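Carbohydrate deacetylase Agd3 (Neosartorya fumigata, PDB 6NWZ) deacetylates the exopolysaccharide galactosaminogalactan, removing N-acetyl groups in a step required for biofilm formation by the fungus. Local coordinates at residues W448-N459 and F483-A493. Sequence-based numbering, arbitrary orientation.
Sequences WDNGIRNCVGDN and FAGMQVNPRWA
Asn459 CG lies anti to its own carbonyl carbon (chi1 -77°), and this brings ND2 over the indole of Trp492. Its ND2 sits above one face of the ring, 3.2 Å from Trp492 CE3, with the amide plane nearly upright on the indole. Asn459 ND2 also hydrogen-bonds to Asp541. The oxygen of the same amide accepts a bond from the backbone: Arg491 N to Asn459 OD1 is 3.0 Å, with the donor well above the carbonyl plane. Asn459 N returns a bond to Arg491 O, so Asn459 and Arg491 are joined by two hydrogen bonds. Asn489 CG likewise points anti to its carbonyl carbon (chi1 -54°), and its ND2 reaches Cys455 O at 2.8 Å. Asn489 N donates to that oxygen too, so two donors of one residue grip it.

The Asn489-Cys455 bonds belong to the parallel pairing of strands 454-456 and 487-492, neighbours in the sheet of the deacetylase domain. Cys455 N to Gln487 O (2.9 Å) and Gly457 N to Asn489 O (2.9 Å) continue the ladder, and the Asn459 pair carries it on past the end of strand 454-456. Cys455 SG meets Val488 CG2 on one face; Val456 and Asn489 lie on the other.

Val456 CG2 lies 3.4 Å from Arg491 CB, while CG1 sits over the guanidinium. Arg491 NH2 forms a salt bridge with Asp255, a zinc ligand, and hydrogen-bonds to Gln253. Trp492 stacks on His534, which binds another zinc ion. A water links Arg491 NE to Gly457 O.

At the far end, Phe483 CZ approaches Trp448 CE3 at 3.7 Å, the ring planes oblique. Met486 CE reaches the edge of the same indole, and Met486 SD lies 3.3 Å from Arg453 O.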
loop_
_atom_site.group_PDB
_atom_site.type_symbol
_atom_site.label_atom_id
_atom_site.label_comp_id
_atom_site.label_asym_id
_atom_site.label_seq_id
_atom_site.Cartn_x
_atom_site.Cartn_y
_atom_site.Cartn_z
ATOM N N TRP A 448 6.014 18.990 18.053
ATOM C CA TRP A 448 6.664 18.107 19.011
ATOM C C TRP A 448 6.461 18.577 20.443
ATOM O O TRP A 448 6.402 17.751 21.361
ATOM C CB TRP A 448 8.156 18.005 18.693
ATOM C CG TRP A 448 8.868 16.962 19.498
ATOM C CD1 TRP A 448 9.275 17.060 20.799
ATOM C CD2 TRP A 448 9.262 15.662 19.053
ATOM N NE1 TRP A 448 9.892 15.899 21.191
ATOM C CE2 TRP A 448 9.899 15.025 20.137
ATOM C CE3 TRP A 448 9.137 14.972 17.843
ATOM C CZ2 TRP A 448 10.411 13.732 20.046
ATOM C CZ3 TRP A 448 9.645 13.691 17.753
ATOM C CH2 TRP A 448 10.276 13.084 18.849
ATOM N N ASP A 449 6.372 19.890 20.660
ATOM C CA ASP A 449 6.158 20.389 22.013
ATOM C C ASP A 449 4.772 20.031 22.533
ATOM O O ASP A 449 4.567 19.994 23.750
ATOM C CB ASP A 449 6.401 21.897 22.053
ATOM C CG ASP A 449 7.867 22.255 21.838
ATOM O OD1 ASP A 449 8.705 21.329 21.763
ATOM O OD2 ASP A 449 8.181 23.461 21.745
ATOM N N ASN A 450 3.824 19.763 21.641
ATOM C CA ASN A 450 2.610 19.054 22.001
ATOM C C ASN A 450 2.817 17.568 21.698
ATOM O O ASN A 450 3.883 17.148 21.248
ATOM C CB ASN A 450 1.411 19.651 21.267
ATOM C CG ASN A 450 1.233 21.135 21.559
ATOM O OD1 ASN A 450 0.561 21.516 22.520
ATOM N ND2 ASN A 450 1.841 21.979 20.733
ATOM N N GLY A 451 1.799 16.753 21.941
ATOM C CA GLY A 451 2.001 15.316 21.847
ATOM C C GLY A 451 2.292 14.716 20.481
ATOM O O GLY A 451 2.206 13.494 20.327
ATOM N N ILE A 452 2.661 15.536 19.492
ATOM C CA ILE A 452 2.731 15.100 18.098
ATOM C C ILE A 452 4.119 14.552 17.799
ATOM O O ILE A 452 5.132 15.215 18.052
ATOM C CB ILE A 452 2.372 16.249 17.139
ATOM C CG1 ILE A 452 0.991 16.805 17.469
ATOM C CG2 ILE A 452 2.407 15.776 15.693
ATOM C CD1 ILE A 452 -0.052 15.738 17.679
ATOM N N ARG A 453 4.160 13.337 17.248
ATOM C CA ARG A 453 5.395 12.662 16.883
ATOM C C ARG A 453 5.433 12.211 15.432
ATOM O O ARG A 453 6.526 11.992 14.899
ATOM C CB ARG A 453 5.618 11.433 17.780
ATOM C CG ARG A 453 5.650 11.741 19.266
ATOM C CD ARG A 453 6.959 12.385 19.657
ATOM N NE ARG A 453 7.000 12.726 21.071
ATOM C CZ ARG A 453 6.766 13.944 21.544
ATOM N NH1 ARG A 453 6.481 14.933 20.708
ATOM N NH2 ARG A 453 6.819 14.178 22.849
ATOM N N ASN A 454 4.284 12.077 14.779
ATOM C CA ASN A 454 4.213 11.606 13.407
ATOM C C ASN A 454 3.142 12.393 12.668
ATOM O O ASN A 454 2.324 13.096 13.266
ATOM C CB ASN A 454 3.890 10.114 13.351
ATOM C CG ASN A 454 2.547 9.802 13.967
ATOM O OD1 ASN A 454 1.508 9.990 13.335
ATOM N ND2 ASN A 454 2.555 9.352 15.216
ATOM N N CYS A 455 3.141 12.250 11.349
ATOM C CA CYS A 455 2.159 12.937 10.530
ATOM C C CYS A 455 2.019 12.182 9.213
ATOM O O CYS A 455 2.409 11.014 9.106
ATOM C CB CYS A 455 2.560 14.406 10.319
ATOM S SG CYS A 455 3.914 14.657 9.146
ATOM N N VAL A 456 1.477 12.860 8.211
ATOM C CA VAL A 456 1.244 12.272 6.905
ATOM C C VAL A 456 1.779 13.241 5.859
ATOM O O VAL A 456 1.778 14.460 6.058
ATOM C CB VAL A 456 -0.256 11.956 6.699
ATOM C CG1 VAL A 456 -1.063 13.223 6.455
ATOM C CG2 VAL A 456 -0.438 10.976 5.588
ATOM N N GLY A 457 2.272 12.694 4.750
ATOM C CA GLY A 457 2.920 13.512 3.742
ATOM C C GLY A 457 2.143 13.639 2.447
ATOM O O GLY A 457 0.915 13.767 2.457
ATOM N N ASP A 458 2.857 13.609 1.323
ATOM C CA ASP A 458 2.233 13.700 0.004
ATOM C C ASP A 458 3.123 12.951 -0.976
ATOM O O ASP A 458 4.241 13.393 -1.256
ATOM C CB ASP A 458 2.050 15.153 -0.423
ATOM C CG ASP A 458 1.317 15.284 -1.742
ATOM O OD1 ASP A 458 0.747 14.277 -2.218
ATOM O OD2 ASP A 458 1.311 16.398 -2.307
ATOM N N ASN A 459 2.623 11.832 -1.507
ATOM C CA ASN A 459 3.429 10.990 -2.384
ATOM C C ASN A 459 3.694 11.610 -3.750
ATOM O O ASN A 459 4.437 11.008 -4.531
ATOM C CB ASN A 459 2.770 9.622 -2.555
ATOM C CG ASN A 459 2.977 8.727 -1.350
ATOM O OD1 ASN A 459 3.415 9.185 -0.297
ATOM N ND2 ASN A 459 2.663 7.444 -1.497
ATOM N N PHE A 483 14.160 20.455 11.393
ATOM C CA PHE A 483 13.872 19.707 12.607
ATOM C C PHE A 483 14.077 18.230 12.309
ATOM O O PHE A 483 13.774 17.769 11.205
ATOM C CB PHE A 483 12.444 19.970 13.098
ATOM C CG PHE A 483 12.040 19.144 14.289
ATOM C CD1 PHE A 483 11.426 17.909 14.124
ATOM C CD2 PHE A 483 12.252 19.612 15.576
ATOM C CE1 PHE A 483 11.047 17.152 15.219
ATOM C CE2 PHE A 483 11.873 18.860 16.676
ATOM C CZ PHE A 483 11.270 17.630 16.496
ATOM N N ALA A 484 14.588 17.496 13.290
ATOM C CA ALA A 484 14.905 16.087 13.122
ATOM C C ALA A 484 14.068 15.244 14.071
ATOM O O ALA A 484 13.934 15.574 15.252
ATOM C CB ALA A 484 16.391 15.821 13.374
ATOM N N GLY A 485 13.511 14.154 13.548
ATOM C CA GLY A 485 12.829 13.156 14.351
ATOM C C GLY A 485 11.371 12.946 14.007
ATOM O O GLY A 485 10.794 11.929 14.413
ATOM N N MET A 486 10.746 13.870 13.284
ATOM C CA MET A 486 9.336 13.717 12.953
ATOM C C MET A 486 9.165 12.660 11.868
ATOM O O MET A 486 9.880 12.668 10.862
ATOM C CB MET A 486 8.744 15.048 12.494
ATOM C CG MET A 486 7.222 15.104 12.557
ATOM S SD MET A 486 6.581 15.226 14.242
ATOM C CE MET A 486 7.310 16.772 14.770
ATOM N N GLN A 487 8.214 11.751 12.076
ATOM C CA GLN A 487 7.977 10.647 11.151
ATOM C C GLN A 487 6.896 11.044 10.151
ATOM O O GLN A 487 5.756 11.325 10.538
ATOM C CB GLN A 487 7.576 9.383 11.912
ATOM C CG GLN A 487 7.406 8.153 11.030
ATOM C CD GLN A 487 6.926 6.934 11.799
ATOM O OE1 GLN A 487 7.173 6.802 12.998
ATOM N NE2 GLN A 487 6.231 6.037 11.109
ATOM N N VAL A 488 7.254 11.063 8.872
ATOM C CA VAL A 488 6.336 11.410 7.795
ATOM C C VAL A 488 5.915 10.118 7.107
ATOM O O VAL A 488 6.707 9.493 6.394
ATOM C CB VAL A 488 6.970 12.391 6.801
ATOM C CG1 VAL A 488 5.993 12.709 5.677
ATOM C CG2 VAL A 488 7.397 13.660 7.514
ATOM N N ASN A 489 4.664 9.715 7.320
ATOM C CA ASN A 489 4.156 8.514 6.674
ATOM C C ASN A 489 3.581 8.858 5.303
ATOM O O ASN A 489 2.945 9.903 5.140
ATOM C CB ASN A 489 3.078 7.852 7.528
ATOM C CG ASN A 489 3.542 7.576 8.945
ATOM O OD1 ASN A 489 4.284 6.626 9.195
ATOM N ND2 ASN A 489 3.102 8.408 9.883
ATOM N N PRO A 490 3.791 7.996 4.312
ATOM C CA PRO A 490 3.321 8.297 2.956
ATOM C C PRO A 490 1.802 8.269 2.848
ATOM O O PRO A 490 1.100 7.641 3.645
ATOM C CB PRO A 490 3.955 7.190 2.108
ATOM C CG PRO A 490 4.206 6.072 3.074
ATOM C CD PRO A 490 4.542 6.730 4.377
ATOM N N ARG A 491 1.303 8.977 1.833
ATOM C CA ARG A 491 -0.123 9.029 1.529
ATOM C C ARG A 491 -0.310 9.298 0.044
ATOM O O ARG A 491 0.366 10.153 -0.533
ATOM C CB ARG A 491 -0.853 10.110 2.339
ATOM C CG ARG A 491 -2.380 10.060 2.210
ATOM C CD ARG A 491 -3.091 10.915 3.268
ATOM N NE ARG A 491 -3.032 12.343 2.966
ATOM C CZ ARG A 491 -3.768 13.274 3.571
ATOM N NH1 ARG A 491 -3.643 14.547 3.222
ATOM N NH2 ARG A 491 -4.634 12.937 4.521
ATOM N N TRP A 492 -1.249 8.578 -0.557
ATOM C CA TRP A 492 -1.564 8.715 -1.967
ATOM C C TRP A 492 -2.589 9.820 -2.202
ATOM O O TRP A 492 -3.489 10.051 -1.389
ATOM C CB TRP A 492 -2.104 7.397 -2.526
ATOM C CG TRP A 492 -1.125 6.260 -2.478
ATOM C CD1 TRP A 492 -1.242 5.105 -1.756
ATOM C CD2 TRP A 492 0.120 6.168 -3.182
ATOM N NE1 TRP A 492 -0.148 4.300 -1.970
ATOM C CE2 TRP A 492 0.701 4.929 -2.842
ATOM C CE3 TRP A 492 0.797 7.011 -4.068
ATOM C CZ2 TRP A 492 1.928 4.515 -3.355
ATOM C CZ3 TRP A 492 2.015 6.597 -4.576
ATOM C CH2 TRP A 492 2.567 5.362 -4.217
ATOM N N ALA A 493 -2.446 10.496 -3.336
ATOM C CA ALA A 493 -3.435 11.444 -3.823
ATOM C C ALA A 493 -4.242 10.801 -4.940
ATOM O O ALA A 493 -3.763 9.907 -5.642
ATOM C CB ALA A 493 -2.774 12.727 -4.327
HETATM O O HOH W 1 -1.632 13.756 1.152
#